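Local coordinates for PrgX (Enterococcus faecalis, PDB 2AWI), which acts as the receptor for the peptide sex pheromone cCF10 and as a DNA-binding repressor that regulates plasmid conjugation, at the interface of chains A and B. Sequence-based numbering; all coordinates share one arbitrary frame. Chains: chain A/B, PrgX.

The interface of chains A and B. Residues chain A 73-75, 106; chain B 52.
B:Glu52 reaches across to A:Thr75 with CG anti to its backbone N (chi1 -165°) and the rest of the chain extended. This carries the carboxylate to the start of a helix in chain A. A:Thr75 turns OG1 beside its own backbone N (chi1 -66°), which lets hydroxyl and amide point at the same oxygen. The backbone N of A:Thr75 donates to B:Glu52 OE1 at 2.9 Å, meeting it nearly along the C-O bond direction. The hydroxyl OG1 of A:Thr75 donates to B:Glu52 OE1 at 2.6 Å, on the anti lone pair, away from OE2. Two donors from one residue therefore hold that oxygen in place and probably limit how the carboxylate turns, together with the stacked amide of A:Asn73.

A:Asn73 comes from the opposite direction and lays its amide flat over the carboxylate. The two planes are 11° apart, and A:Asn73 CG lies 3.6 Å from B:Glu52 CD. This is stacking of flat polar groups.

A water ties in the backbone of B:Glu52. The water O lies 2.8 Å from the carbonyl O of B:Glu52. It also bonds to A:Thr75 OG1 and to the hydroxyl OG of A:Ser106. A:Ser106 thus joins the contact through the water rather than directly.

The acceptor carboxylate sits at the N-terminal end of helix 74-87, like a capping group supplied by the other chain. The helix dipole would probably stabilise its negative charge. B:Glu52 lies near the end of helix 44-54, within the helix-turn-helix region. A:Asn73 precedes helix 74-87, and A:Ser106 lies just before helix 107-122. The two-fold axis repeats the contact with the chains exchanged, so it probably helps to hold each helix-turn-helix region against the other subunit, if this assembly is the biological one.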
loop_
_atom_site.group_PDB
_atom_site.type_symbol
_atom_site.label_atom_id
_atom_site.label_comp_id
_atom_site.label_asym_id
_atom_site.label_seq_id
_atom_site.Cartn_x
_atom_site.Cartn_y
_atom_site.Cartn_z
ATOM N N ASN A 73 -46.648 0.220 -22.697
ATOM C CA ASN A 73 -47.606 -0.849 -22.970
ATOM C C ASN A 73 -47.786 -1.858 -21.840
ATOM O O ASN A 73 -47.213 -1.715 -20.759
ATOM C CB ASN A 73 -47.238 -1.590 -24.262
ATOM C CG ASN A 73 -45.821 -2.121 -24.252
ATOM O OD1 ASN A 73 -45.361 -2.679 -23.255
ATOM N ND2 ASN A 73 -45.122 -1.961 -25.370
ATOM N N GLU A 74 -48.590 -2.882 -22.112
ATOM C CA GLU A 74 -48.906 -3.929 -21.144
ATOM C C GLU A 74 -47.690 -4.673 -20.589
ATOM O O GLU A 74 -47.642 -4.987 -19.399
ATOM C CB GLU A 74 -49.873 -4.930 -21.777
ATOM C CG GLU A 74 -50.607 -5.803 -20.776
ATOM C CD GLU A 74 -51.570 -5.011 -19.906
ATOM O OE1 GLU A 74 -52.204 -5.622 -19.017
ATOM O OE2 GLU A 74 -51.694 -3.783 -20.110
ATOM N N THR A 75 -46.714 -4.956 -21.448
ATOM C CA THR A 75 -45.516 -5.668 -21.017
ATOM C C THR A 75 -44.634 -4.816 -20.103
ATOM O O THR A 75 -43.968 -5.339 -19.202
ATOM C CB THR A 75 -44.689 -6.146 -22.230
ATOM O OG1 THR A 75 -45.429 -7.141 -22.944
ATOM C CG2 THR A 75 -43.362 -6.741 -21.777
ATOM N N SER A 106 -44.595 -14.601 -24.949
ATOM C CA SER A 106 -43.452 -13.986 -25.603
ATOM C C SER A 106 -42.241 -14.094 -24.691
ATOM O O SER A 106 -42.373 -14.374 -23.495
ATOM C CB SER A 106 -43.734 -12.507 -25.897
ATOM O OG SER A 106 -43.780 -11.739 -24.705
ATOM N N GLU B 52 -43.492 -5.632 -29.341
ATOM C CA GLU B 52 -43.960 -6.259 -28.109
ATOM C C GLU B 52 -44.421 -7.687 -28.369
ATOM O O GLU B 52 -44.314 -8.548 -27.498
ATOM C CB GLU B 52 -45.122 -5.473 -27.495
ATOM C CG GLU B 52 -45.392 -5.863 -26.049
ATOM C CD GLU B 52 -46.713 -5.349 -25.530
ATOM O OE1 GLU B 52 -46.952 -5.470 -24.311
ATOM O OE2 GLU B 52 -47.515 -4.832 -26.336
HETATM O O HOH W 1 -44.426 -9.180 -24.813
#